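Local coordinates for importin-95 (Chaetomium thermophilum, PDB 4XRI), which is a flexible HEAT-repeat transport receptor of the importin-beta family that carries protein cargo into the nucleus and probably binds a small GTPase, at residues A[561-566]-A[581-586]; A[614-619]-A[628-633]; A[532-537]-A[587-592]; A[555-560]-A[606-611]; A[596-601]-A[636-641]. The protein carries 2 engineered substitutions. All coordinates share one frame; numbering follows the deposited sequence.

Contact 1: residues A[561-566]-A[581-586]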
# COMPACT_ATOMS: atom_id res chain seq x y z
N GLU A 561 -3.29 -13.55 31.35
CA GLU A 561 -4.32 -13.90 32.33
C GLU A 561 -4.77 -12.67 33.13
O GLU A 561 -5.94 -12.55 33.48
CB GLU A 561 -3.80 -14.98 33.28
CG GLU A 561 -3.62 -16.34 32.63
CD GLU A 561 -2.79 -17.29 33.47
OE1 GLU A 561 -2.20 -16.84 34.47
OE2 GLU A 561 -2.72 -18.49 33.12
N GLU A 562 -3.83 -11.77 33.40
CA GLU A 562 -4.12 -10.58 34.19
C GLU A 562 -4.94 -9.54 33.44
O GLU A 562 -5.52 -8.64 34.05
CB GLU A 562 -2.81 -9.96 34.70
CG GLU A 562 -2.20 -10.71 35.87
CD GLU A 562 -0.77 -10.29 36.18
OE1 GLU A 562 -0.23 -9.45 35.43
OE2 GLU A 562 -0.20 -10.81 37.16
N THR A 563 -5.02 -9.67 32.11
CA THR A 563 -5.82 -8.74 31.31
C THR A 563 -7.30 -9.05 31.40
O THR A 563 -8.14 -8.22 31.03
CB THR A 563 -5.41 -8.76 29.82
OG1 THR A 563 -5.74 -10.03 29.24
CG2 THR A 563 -3.92 -8.50 29.66
N LEU A 564 -7.63 -10.25 31.87
CA LEU A 564 -9.03 -10.67 31.96
C LEU A 564 -9.81 -9.86 33.01
O LEU A 564 -10.89 -9.36 32.71
CB LEU A 564 -9.13 -12.17 32.25
CG LEU A 564 -8.78 -13.11 31.10
CD1 LEU A 564 -9.01 -14.56 31.51
CD2 LEU A 564 -9.60 -12.77 29.87
N PRO A 565 -9.27 -9.73 34.24
CA PRO A 565 -10.01 -8.83 35.13
C PRO A 565 -9.84 -7.36 34.75
O PRO A 565 -10.67 -6.54 35.12
CB PRO A 565 -9.39 -9.12 36.51
CG PRO A 565 -8.04 -9.66 36.22
CD PRO A 565 -8.19 -10.44 34.95
N LEU A 566 -8.77 -7.05 34.02
CA LEU A 566 -8.57 -5.70 33.50
C LEU A 566 -9.68 -5.31 32.54
O LEU A 566 -10.18 -4.18 32.56
CB LEU A 566 -7.21 -5.58 32.81
CG LEU A 566 -6.08 -4.88 33.57
CD1 LEU A 566 -5.88 -5.49 34.94
CD2 LEU A 566 -4.79 -4.94 32.76
N ASP A 581 -4.67 -3.32 22.67
CA ASP A 581 -3.27 -3.27 22.24
C ASP A 581 -2.40 -4.15 23.13
O ASP A 581 -1.47 -4.80 22.66
CB ASP A 581 -2.74 -1.83 22.26
CG ASP A 581 -3.26 -1.00 21.10
OD1 ASP A 581 -3.08 0.23 21.13
OD2 ASP A 581 -3.86 -1.58 20.16
N MET A 582 -2.70 -4.17 24.43
CA MET A 582 -1.97 -4.99 25.40
C MET A 582 -2.11 -6.47 25.08
O MET A 582 -1.12 -7.21 25.01
CB MET A 582 -2.47 -4.70 26.82
CG MET A 582 -1.69 -5.39 27.91
SD MET A 582 -2.35 -5.00 29.55
CE MET A 582 -2.67 -3.25 29.36
N GLN A 583 -3.35 -6.91 24.89
CA GLN A 583 -3.64 -8.31 24.61
C GLN A 583 -3.08 -8.74 23.26
O GLN A 583 -2.57 -9.84 23.12
CB GLN A 583 -5.15 -8.55 24.66
CG GLN A 583 -5.74 -8.48 26.06
CD GLN A 583 -7.25 -8.65 26.06
OE1 GLN A 583 -7.93 -8.22 25.14
NE2 GLN A 583 -7.76 -9.30 27.10
N THR A 584 -3.17 -7.85 22.27
CA THR A 584 -2.66 -8.14 20.94
C THR A 584 -1.15 -8.28 20.94
O THR A 584 -0.59 -9.18 20.30
CB THR A 584 -3.06 -7.04 19.93
OG1 THR A 584 -4.49 -6.98 19.84
CG2 THR A 584 -2.50 -7.35 18.55
N SER A 585 -0.48 -7.40 21.68
CA SER A 585 0.97 -7.44 21.80
C SER A 585 1.42 -8.71 22.53
O SER A 585 2.38 -9.36 22.14
CB SER A 585 1.49 -6.20 22.53
OG SER A 585 1.28 -5.03 21.76
N LEU A 586 0.71 -9.04 23.61
CA LEU A 586 1.03 -10.21 24.41
C LEU A 586 0.81 -11.50 23.63
O LEU A 586 1.56 -12.47 23.79
CB LEU A 586 0.20 -10.22 25.70
CG LEU A 586 0.67 -9.26 26.79
CD1 LEU A 586 -0.36 -9.17 27.91
CD2 LEU A 586 2.02 -9.71 27.34
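Helices 546-567 and 573-597 follow each other in the chain and run antiparallel as a helical hairpin of the HEAT-repeat solenoid. At 561-566 and 581-586 the short axes stand 10.4 Å apart at 165° to one another, so side chains rather than backbones bridge the gap. The tight part centres on T563, whose two branches do different work. Its methyl CG2, anti to the carbonyl carbon, packs on apolar atoms: CG2 lies 3.8 Å from SD of M582 and meets CD1 of L586 tip to tip. Its hydroxyl takes the crowded position between backbone N and carbonyl carbon (chi1 67°), where OG1 serves two partners, donating to the carbonyl O of L560 one turn earlier and accepting from NE2 of Q583. T563 and Q583 are both buried, and the chain of Q583, extended beyond CG, crosses T563 obliquely to bring its amide there. I615 and V625, from the next two helices of the chain, also pack on Q583.

Toward the hairpin's turn the packing loosens. L566 is partly exposed and touches with one methyl, CD2, 4.0 Å from SD of M582, the two side chains crossing at about a right angle; a glycerol, probably from the crystallisation liquor, lies about 5 Å from the L566 side chain. The polar link is precise by comparison: NE2 of Q583 stands 3.0 Å from OG1 of T563, with the N-H...O angle at 170° and the oxygen almost in the amide plane.

Contact 2: residues A[614-619]-A[628-633]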
# COMPACT_ATOMS: atom_id res chain seq x y z
N GLN A 614 -10.77 -17.83 26.82
CA GLN A 614 -11.42 -16.90 27.74
C GLN A 614 -11.39 -15.48 27.19
O GLN A 614 -12.33 -14.71 27.38
CB GLN A 614 -10.76 -16.94 29.12
CG GLN A 614 -11.24 -18.08 30.00
CD GLN A 614 -10.51 -18.15 31.32
OE1 GLN A 614 -9.34 -17.80 31.42
NE2 GLN A 614 -11.21 -18.60 32.36
N ILE A 615 -10.30 -15.14 26.51
CA ILE A 615 -10.17 -13.82 25.89
C ILE A 615 -11.13 -13.70 24.71
O ILE A 615 -11.76 -12.65 24.52
CB ILE A 615 -8.73 -13.57 25.43
CG1 ILE A 615 -7.82 -13.37 26.64
CG2 ILE A 615 -8.65 -12.34 24.53
CD1 ILE A 615 -6.36 -13.21 26.29
N LEU A 616 -11.27 -14.78 23.94
CA LEU A 616 -12.19 -14.81 22.81
C LEU A 616 -13.64 -14.56 23.24
O LEU A 616 -14.38 -13.85 22.56
CB LEU A 616 -12.11 -16.15 22.08
CG LEU A 616 -10.96 -16.37 21.09
CD1 LEU A 616 -11.14 -17.69 20.35
CD2 LEU A 616 -10.86 -15.21 20.11
N SER A 617 -14.03 -15.16 24.36
CA SER A 617 -15.41 -15.08 24.83
C SER A 617 -15.81 -13.66 25.25
O SER A 617 -16.99 -13.36 25.39
CB SER A 617 -15.63 -16.03 26.01
OG SER A 617 -14.86 -15.64 27.13
N THR A 618 -14.81 -12.79 25.43
CA THR A 618 -15.07 -11.42 25.85
C THR A 618 -14.76 -10.41 24.77
O THR A 618 -14.85 -9.20 25.00
CB THR A 618 -14.27 -11.07 27.10
OG1 THR A 618 -12.87 -11.24 26.84
CG2 THR A 618 -14.66 -11.97 28.23
N CYS A 619 -14.38 -10.89 23.59
CA CYS A 619 -14.12 -10.00 22.47
C CYS A 619 -15.43 -9.58 21.83
O CYS A 619 -16.49 -10.11 22.16
CB CYS A 619 -13.22 -10.67 21.44
SG CYS A 619 -11.54 -10.87 22.01
N GLY A 628 -5.31 -11.94 16.71
CA GLY A 628 -4.07 -12.25 17.40
C GLY A 628 -4.17 -13.55 18.16
O GLY A 628 -3.22 -14.34 18.19
N VAL A 629 -5.32 -13.78 18.78
CA VAL A 629 -5.59 -15.03 19.49
C VAL A 629 -5.55 -16.22 18.54
O VAL A 629 -4.93 -17.25 18.83
CB VAL A 629 -6.96 -14.99 20.21
CG1 VAL A 629 -7.32 -16.37 20.73
CG2 VAL A 629 -6.94 -13.97 21.34
N PHE A 630 -6.21 -16.07 17.39
CA PHE A 630 -6.25 -17.12 16.38
C PHE A 630 -4.85 -17.45 15.85
O PHE A 630 -4.53 -18.62 15.62
CB PHE A 630 -7.16 -16.71 15.23
CG PHE A 630 -8.59 -17.15 15.40
CD1 PHE A 630 -9.30 -16.81 16.55
CD2 PHE A 630 -9.22 -17.90 14.43
CE1 PHE A 630 -10.61 -17.22 16.71
CE2 PHE A 630 -10.53 -18.31 14.59
CZ PHE A 630 -11.23 -17.97 15.73
N ALA A 631 -4.03 -16.42 15.68
CA ALA A 631 -2.67 -16.59 15.21
C ALA A 631 -1.84 -17.40 16.21
O ALA A 631 -1.03 -18.25 15.83
CB ALA A 631 -2.02 -15.24 14.95
N ALA A 632 -2.07 -17.12 17.49
CA ALA A 632 -1.39 -17.83 18.57
C ALA A 632 -1.86 -19.28 18.65
O ALA A 632 -1.07 -20.19 18.88
CB ALA A 632 -1.61 -17.13 19.89
N ILE A 633 -3.16 -19.49 18.46
CA ILE A 633 -3.74 -20.83 18.49
C ILE A 633 -3.23 -21.66 17.31
O ILE A 633 -2.91 -22.84 17.46
CB ILE A 633 -5.28 -20.78 18.46
CG1 ILE A 633 -5.81 -20.18 19.76
CG2 ILE A 633 -5.86 -22.17 18.27
CD1 ILE A 633 -7.30 -19.96 19.77
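L616 and V629 bury the most surface here, and F630 adds an aromatic edge to the pair. L616 sits near the C-terminal end of helix 605-616, is the first residue of a type I turn that runs to C619, and reaches across to helix 625-640. Its CG is anti to the carbonyl carbon (chi1 -80°), which sends the isobutyl group over V629: CG of L616 lies 3.7 Å from CG1 of V629, and CD2 rests near that methyl as well. V629 spreads its two methyls between neighbouring residues. CG1, anti to its own backbone N, goes to L616, while CG2 meets CG2 of I615 at 4.0 Å. At the ring of F630, CD2 of L616 lies in plane at the edge, and CD1 of L616 approaches CE1 obliquely at 3.7 Å. F654 of helix 648-660 also packs on L616, and L655 and A658 of the same helix pack on F630, so the antiparallel hairpin of helices 605-616 and 625-640 continues into the next helix. No hydrogen bond crosses between the segments; the contact is made by aliphatic carbons and an aromatic ring, so apolar packing alone holds these two segments together.

Contact 3: residues A[532-537]-A[587-592]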
# COMPACT_ATOMS: atom_id res chain seq x y z
N GLU A 532 6.97 -5.77 20.39
CA GLU A 532 7.36 -6.20 19.05
C GLU A 532 8.83 -6.60 19.02
O GLU A 532 9.19 -7.60 18.39
CB GLU A 532 7.10 -5.09 18.02
CG GLU A 532 7.17 -5.58 16.59
CD GLU A 532 7.11 -4.45 15.57
OE1 GLU A 532 7.20 -3.27 15.97
OE2 GLU A 532 6.96 -4.75 14.37
N VAL A 533 9.66 -5.83 19.70
CA VAL A 533 11.08 -6.13 19.82
C VAL A 533 11.28 -7.49 20.47
O VAL A 533 12.04 -8.33 19.97
CB VAL A 533 11.82 -5.06 20.66
CG1 VAL A 533 13.29 -5.43 20.79
CG2 VAL A 533 11.67 -3.70 20.02
N LEU A 534 10.60 -7.70 21.59
CA LEU A 534 10.66 -8.95 22.33
C LEU A 534 10.27 -10.13 21.45
O LEU A 534 10.89 -11.19 21.50
CB LEU A 534 9.76 -8.88 23.56
CG LEU A 534 9.76 -10.10 24.48
CD1 LEU A 534 11.19 -10.49 24.83
CD2 LEU A 534 8.95 -9.83 25.73
N SER A 535 9.23 -9.94 20.64
CA SER A 535 8.79 -10.96 19.71
C SER A 535 9.90 -11.35 18.74
O SER A 535 10.15 -12.54 18.52
CB SER A 535 7.56 -10.47 18.92
OG SER A 535 7.22 -11.40 17.91
N VAL A 536 10.57 -10.35 18.17
CA VAL A 536 11.61 -10.57 17.17
C VAL A 536 12.86 -11.20 17.79
O VAL A 536 13.52 -12.02 17.16
CB VAL A 536 11.98 -9.24 16.47
CG1 VAL A 536 13.18 -9.42 15.56
CG2 VAL A 536 10.79 -8.70 15.70
N PHE A 537 13.16 -10.82 19.02
CA PHE A 537 14.26 -11.44 19.76
C PHE A 537 14.01 -12.93 19.95
O PHE A 537 14.91 -13.75 19.81
CB PHE A 537 14.47 -10.76 21.11
CG PHE A 537 15.53 -9.70 21.11
CD1 PHE A 537 15.27 -8.44 20.58
CD2 PHE A 537 16.78 -9.95 21.64
CE1 PHE A 537 16.25 -7.46 20.58
CE2 PHE A 537 17.76 -8.98 21.64
CZ PHE A 537 17.49 -7.73 21.11
N CYS A 587 -0.22 -11.52 22.79
CA CYS A 587 -0.48 -12.67 21.93
C CYS A 587 0.63 -12.82 20.90
O CYS A 587 1.01 -13.94 20.56
CB CYS A 587 -1.84 -12.53 21.24
SG CYS A 587 -3.27 -12.91 22.29
N THR A 588 1.13 -11.69 20.41
CA THR A 588 2.22 -11.70 19.43
C THR A 588 3.48 -12.34 20.01
O THR A 588 4.11 -13.16 19.36
CB THR A 588 2.54 -10.27 18.95
OG1 THR A 588 1.44 -9.75 18.20
CG2 THR A 588 3.80 -10.26 18.08
N VAL A 589 3.82 -11.95 21.23
CA VAL A 589 4.98 -12.52 21.91
C VAL A 589 4.76 -13.99 22.22
O VAL A 589 5.65 -14.82 22.01
CB VAL A 589 5.29 -11.77 23.22
CG1 VAL A 589 6.48 -12.40 23.92
CG2 VAL A 589 5.56 -10.30 22.94
N LEU A 590 3.57 -14.31 22.74
CA LEU A 590 3.21 -15.69 23.03
C LEU A 590 3.37 -16.56 21.79
O LEU A 590 3.97 -17.63 21.84
CB LEU A 590 1.78 -15.78 23.57
CG LEU A 590 1.29 -17.21 23.81
CD1 LEU A 590 2.11 -17.87 24.91
CD2 LEU A 590 -0.19 -17.25 24.15
N GLN A 591 2.82 -16.07 20.68
CA GLN A 591 2.93 -16.75 19.39
C GLN A 591 4.39 -17.03 19.03
O GLN A 591 4.72 -18.11 18.52
CB GLN A 591 2.27 -15.91 18.29
CG GLN A 591 2.30 -16.53 16.91
CD GLN A 591 1.77 -15.59 15.84
OE1 GLN A 591 1.07 -14.63 16.14
NE2 GLN A 591 2.11 -15.87 14.59
N ALA A 592 5.26 -16.06 19.30
CA ALA A 592 6.68 -16.19 19.01
C ALA A 592 7.32 -17.31 19.82
O ALA A 592 8.08 -18.11 19.29
CB ALA A 592 7.39 -14.87 19.28
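Along 532-537 the contact begins at L534, V533 facing helices 477-490 and 503-516. L534 has CG anti to the backbone N (chi1 -178°) and crosses V589 at about a right angle, with its CD2 4.0 Å from CG1 of V589. S535 is the pivot: its CA comes within 4.7 Å of CA of V589, a very close backbone approach. The small side chain fits between two others, as OG of S535 lies 3.6 Å from CG2 of T588 and 3.7 Å from CB of A592. These are methyl contacts; the hydroxyl has a weak hydrogen bond to NE2 of Q539 in its own helix. T588 likewise offers only its methyl to S535, its OG1 being bonded to the carbonyl O of T584. V536 then turns away toward A488 and E489. The two short axes run nearly parallel, 8.6 Å apart at 6°, as alternate helices of the HEAT-repeat solenoid do where they stack side by side. Helix 546-567, which lies between these two in the chain, closes one flank: L552 packs on L534 and I556 on V589, while helix 625-640 meets the farther flank of 587-592 at C587 and Q591.

Contact 4: residues A[555-560]-A[606-611]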
# COMPACT_ATOMS: atom_id res chain seq x y z
N VAL A 555 5.74 -16.00 31.86
CA VAL A 555 5.51 -14.62 32.26
C VAL A 555 4.45 -13.98 31.36
O VAL A 555 3.53 -13.33 31.84
CB VAL A 555 6.80 -13.77 32.19
CG1 VAL A 555 6.49 -12.32 32.51
CG2 VAL A 555 7.86 -14.33 33.13
N ILE A 556 4.61 -14.17 30.05
CA ILE A 556 3.66 -13.65 29.07
C ILE A 556 2.26 -14.19 29.32
O ILE A 556 1.28 -13.45 29.26
CB ILE A 556 4.09 -14.01 27.63
CG1 ILE A 556 5.42 -13.34 27.29
CG2 ILE A 556 3.02 -13.60 26.64
CD1 ILE A 556 5.41 -11.83 27.44
N LEU A 557 2.18 -15.48 29.61
CA LEU A 557 0.92 -16.13 29.95
C LEU A 557 0.29 -15.51 31.19
O LEU A 557 -0.92 -15.28 31.23
CB LEU A 557 1.14 -17.63 30.17
CG LEU A 557 1.02 -18.51 28.94
CD1 LEU A 557 1.43 -19.94 29.26
CD2 LEU A 557 -0.41 -18.47 28.42
N GLN A 558 1.11 -15.24 32.20
CA GLN A 558 0.65 -14.62 33.43
C GLN A 558 0.06 -13.23 33.17
O GLN A 558 -1.00 -12.87 33.71
CB GLN A 558 1.80 -14.53 34.44
CG GLN A 558 1.37 -14.17 35.85
CD GLN A 558 2.51 -14.30 36.85
OE1 GLN A 558 3.59 -14.80 36.52
NE2 GLN A 558 2.27 -13.85 38.07
N ARG A 559 0.74 -12.46 32.33
CA ARG A 559 0.28 -11.12 31.95
C ARG A 559 -1.01 -11.17 31.14
O ARG A 559 -1.89 -10.33 31.31
CB ARG A 559 1.37 -10.38 31.16
CG ARG A 559 2.58 -9.99 31.99
CD ARG A 559 3.52 -9.09 31.21
NE ARG A 559 4.70 -8.74 31.99
CZ ARG A 559 5.65 -7.90 31.60
NH1 ARG A 559 5.56 -7.30 30.42
NH2 ARG A 559 6.69 -7.65 32.39
N LEU A 560 -1.11 -12.16 30.25
CA LEU A 560 -2.32 -12.38 29.47
C LEU A 560 -3.51 -12.67 30.38
O LEU A 560 -4.60 -12.12 30.19
CB LEU A 560 -2.12 -13.52 28.48
CG LEU A 560 -1.70 -13.13 27.06
CD1 LEU A 560 -1.39 -14.37 26.23
CD2 LEU A 560 -2.81 -12.31 26.41
N ASP A 606 -2.37 -26.47 27.89
CA ASP A 606 -3.63 -26.31 28.61
C ASP A 606 -3.85 -24.88 29.09
O ASP A 606 -4.93 -24.31 28.92
CB ASP A 606 -3.70 -27.28 29.80
CG ASP A 606 -3.97 -28.71 29.38
OD1 ASP A 606 -3.91 -29.01 28.17
OD2 ASP A 606 -4.25 -29.54 30.27
N ARG A 607 -2.81 -24.31 29.70
CA ARG A 607 -2.87 -22.95 30.20
C ARG A 607 -3.07 -21.95 29.07
O ARG A 607 -3.83 -20.99 29.19
CB ARG A 607 -1.59 -22.62 30.98
CG ARG A 607 -1.62 -21.26 31.66
CD ARG A 607 -0.38 -21.05 32.51
NE ARG A 607 -0.47 -19.83 33.31
CZ ARG A 607 0.47 -19.42 34.15
NH1 ARG A 607 1.58 -20.13 34.30
NH2 ARG A 607 0.31 -18.30 34.84
N ILE A 608 -2.37 -22.19 27.96
CA ILE A 608 -2.46 -21.32 26.79
C ILE A 608 -3.88 -21.27 26.23
O ILE A 608 -4.45 -20.19 26.06
CB ILE A 608 -1.49 -21.77 25.68
CG1 ILE A 608 -0.05 -21.49 26.09
CG2 ILE A 608 -1.81 -21.07 24.37
CD1 ILE A 608 0.98 -22.00 25.10
N MET A 609 -4.45 -22.43 25.96
CA MET A 609 -5.80 -22.50 25.40
C MET A 609 -6.86 -21.97 26.36
O MET A 609 -7.86 -21.40 25.93
CB MET A 609 -6.14 -23.94 24.99
CG MET A 609 -5.39 -24.41 23.75
SD MET A 609 -5.58 -23.29 22.35
CE MET A 609 -7.31 -23.50 21.99
N GLN A 610 -6.64 -22.16 27.66
CA GLN A 610 -7.60 -21.69 28.66
C GLN A 610 -7.73 -20.17 28.63
O GLN A 610 -8.85 -19.65 28.60
CB GLN A 610 -7.18 -22.15 30.06
CG GLN A 610 -8.10 -21.67 31.18
CD GLN A 610 -9.37 -22.49 31.29
OE1 GLN A 610 -9.56 -23.47 30.57
NE2 GLN A 610 -10.25 -22.10 32.21
N VAL A 611 -6.61 -19.47 28.61
CA VAL A 611 -6.64 -18.01 28.64
C VAL A 611 -7.03 -17.44 27.28
O VAL A 611 -7.73 -16.44 27.20
CB VAL A 611 -5.28 -17.41 29.09
CG1 VAL A 611 -4.17 -17.73 28.11
CG2 VAL A 611 -5.40 -15.90 29.28
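Segments 555-560 and 606-611 run roughly parallel, their short axes 10.4 Å apart and crossing at 25°, with CA of L557 opposite CA of I608 and L560 opposite V611. The contact joins helices 546-567 and 605-616, alternate helices of the HEAT-repeat solenoid, with helix 573-597 packed against the first at I556 and L560. L557 buries most surface and works as a fork. Its CD1 lies 3.8 Å from CG1 of I608, which CD2 touches as well, and CD2 also reaches CG1 of V611 at 3.8 Å. V611 has CG1 in the crowded position between backbone N and carbonyl carbon (chi1 64°), which leaves CG2 anti to the N and pressed on the backbone of L560, 3.9 Å from its carbonyl C. On the more exposed side R607, extended from CG to NE, crosses L557 obliquely and sets its aliphatic part on the leucine, CD 3.9 Å from CD1 of L557. The charge is met beyond the segment: NE forms a salt bridge with OE2 of E561, which should fix the guanidinium in place. One face of that flat group is covered near its rim by CB of L557, 4.2 Å from NE of R607.

Contact 5: residues A[596-601]-A[636-641]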
# COMPACT_ATOMS: atom_id res chain seq x y z
N ARG A 596 8.81 -20.83 18.40
CA ARG A 596 10.22 -21.04 18.69
C ARG A 596 10.45 -22.32 19.49
O ARG A 596 11.44 -23.03 19.27
CB ARG A 596 10.80 -19.85 19.45
CG ARG A 596 12.31 -19.90 19.57
CD ARG A 596 12.97 -19.99 18.20
NE ARG A 596 14.39 -20.28 18.30
CZ ARG A 596 14.91 -21.51 18.28
NH1 ARG A 596 14.12 -22.57 18.16
NH2 ARG A 596 16.22 -21.68 18.37
N LEU A 597 9.54 -22.63 20.41
CA LEU A 597 9.70 -23.80 21.26
C LEU A 597 9.23 -25.06 20.54
O LEU A 597 9.73 -26.15 20.82
CB LEU A 597 8.93 -23.62 22.57
CG LEU A 597 9.57 -22.69 23.61
CD1 LEU A 597 8.63 -22.46 24.78
CD2 LEU A 597 10.90 -23.26 24.09
N ASP A 598 8.29 -24.90 19.61
CA ASP A 598 7.69 -26.02 18.89
C ASP A 598 7.13 -27.05 19.87
O ASP A 598 6.34 -26.71 20.75
CB ASP A 598 8.70 -26.67 17.94
CG ASP A 598 8.03 -27.49 16.85
OD1 ASP A 598 6.87 -27.18 16.50
OD2 ASP A 598 8.66 -28.44 16.35
N LYS A 599 7.56 -28.31 19.73
CA LYS A 599 7.05 -29.41 20.53
C LYS A 599 7.20 -29.20 22.04
O LYS A 599 6.42 -29.72 22.83
CB LYS A 599 7.75 -30.71 20.14
CG LYS A 599 7.46 -31.18 18.72
CD LYS A 599 6.09 -31.82 18.63
CE LYS A 599 5.81 -32.28 17.21
NZ LYS A 599 6.88 -33.17 16.70
N GLU A 600 8.21 -28.42 22.41
CA GLU A 600 8.53 -28.21 23.82
C GLU A 600 7.50 -27.33 24.54
O GLU A 600 7.55 -27.18 25.76
CB GLU A 600 9.92 -27.58 23.96
CG GLU A 600 11.02 -28.39 23.28
CD GLU A 600 11.08 -29.82 23.77
OE1 GLU A 600 10.97 -30.03 25.00
OE2 GLU A 600 11.23 -30.73 22.93
N ILE A 601 6.57 -26.76 23.78
CA ILE A 601 5.53 -25.89 24.34
C ILE A 601 4.44 -26.70 25.03
O ILE A 601 3.68 -26.17 25.84
CB ILE A 601 4.88 -25.01 23.26
CG1 ILE A 601 4.15 -23.81 23.88
CG2 ILE A 601 3.91 -25.82 22.41
CD1 ILE A 601 5.05 -22.80 24.53
N LEU A 636 0.09 -22.90 18.14
CA LEU A 636 0.03 -24.00 19.09
C LEU A 636 -0.38 -25.30 18.41
O LEU A 636 0.13 -26.38 18.75
CB LEU A 636 -0.95 -23.68 20.22
CG LEU A 636 -0.92 -24.70 21.36
CD1 LEU A 636 0.43 -24.66 22.07
CD2 LEU A 636 -2.06 -24.47 22.34
N ALA A 637 -1.28 -25.21 17.44
CA ALA A 637 -1.73 -26.39 16.71
C ALA A 637 -0.59 -26.96 15.87
O ALA A 637 -0.41 -28.18 15.81
CB ALA A 637 -2.93 -26.05 15.84
N ASN A 638 0.16 -26.08 15.22
CA ASN A 638 1.30 -26.49 14.40
C ASN A 638 2.40 -27.13 15.25
O ASN A 638 3.10 -28.02 14.79
CB ASN A 638 1.86 -25.29 13.64
CG ASN A 638 3.12 -25.63 12.86
OD1 ASN A 638 3.05 -26.10 11.72
ND2 ASN A 638 4.28 -25.40 13.47
N ALA A 639 2.52 -26.66 16.48
CA ALA A 639 3.56 -27.12 17.38
C ALA A 639 3.20 -28.45 18.05
O ALA A 639 4.04 -29.34 18.15
CB ALA A 639 3.85 -26.07 18.44
N MET A 640 1.95 -28.57 18.49
CA MET A 640 1.53 -29.76 19.23
C MET A 640 0.99 -30.86 18.33
O MET A 640 0.93 -32.02 18.73
CB MET A 640 0.48 -29.37 20.28
CG MET A 640 1.03 -28.46 21.37
SD MET A 640 -0.13 -28.21 22.73
CE MET A 640 -0.28 -29.87 23.36
N GLU A 641 0.59 -30.49 17.11
CA GLU A 641 0.07 -31.44 16.12
C GLU A 641 -1.11 -32.25 16.67
O GLU A 641 -2.08 -31.68 17.15
CB GLU A 641 1.19 -32.35 15.62
CG GLU A 641 2.22 -31.60 14.79
CD GLU A 641 3.35 -32.48 14.29
OE1 GLU A 641 3.76 -33.41 15.01
OE2 GLU A 641 3.84 -32.24 13.16
O HOH W 1 5.71 -29.42 15.42
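K599 leaves its backbone with CB directed away from helix 625-640, and its chain must bend to come back. CG, anti to the carbonyl carbon, is already 3.9 Å from the carbonyl O of A639. The bend at chi2 (-77°) then lays CD against that same oxygen, 3.3 Å away. CE passes on to the carboxylate of E641 and comes 3.2 Å from its OE1. A second bend, at chi4 (54°), places the tip, whose NZ makes a long salt bridge of 3.6 Å to OE1 of E641. The pair lies toward solvent, K599 exposed and E641 partly so. Both segments leave a helix: D598, just before K599, and E641 are each the first residue to leave helical geometry, with positive phi. Helices 573-597 and 625-640 are alternate helices of the HEAT-repeat solenoid, with helix 605-616 between them in the chain, and their C-terminal ends lie side by side, CA of D598 4.5 Å from CA of A639. The small A639 permits this closeness; its CB rests 3.5 Å from the carbonyl O of D598. A water, with more acceptors in reach than protons, lies 2.7 Å from OD1 of D598 and within donating distance of the carbonyl O of N638. Deeper in, CG2 of I601 meets CD1 of L636 at 3.7 Å, with CB of A639 and CG of M640 a little farther. I608 packs on both I601 and L636.

Helix 573-597 is the common element of contacts 1, 3 and 5: it pairs with helix 546-567, then helix 524-539, then, at its C-terminal end, helix 625-640. Contacts 1 and 4 have centres about 10 Å apart and share helix 546-567; E561 of contact 1 holds R607 of contact 4, and L586 CB lies 3.7 Å from L560 CD2. Contact 2 lies about 11 Å from each of these two, centre to centre, and I615 CD1 reaches L560 CD2 of contact 4 at 3.7 Å. Contact 4 meets contact 5 through M609 and L636. Contacts 1 and 5 do not touch, their nearest atoms about 11 Å apart. Glycerol, probably from the crystallisation liquor, also lies about 4 Å from F630 of contact 2.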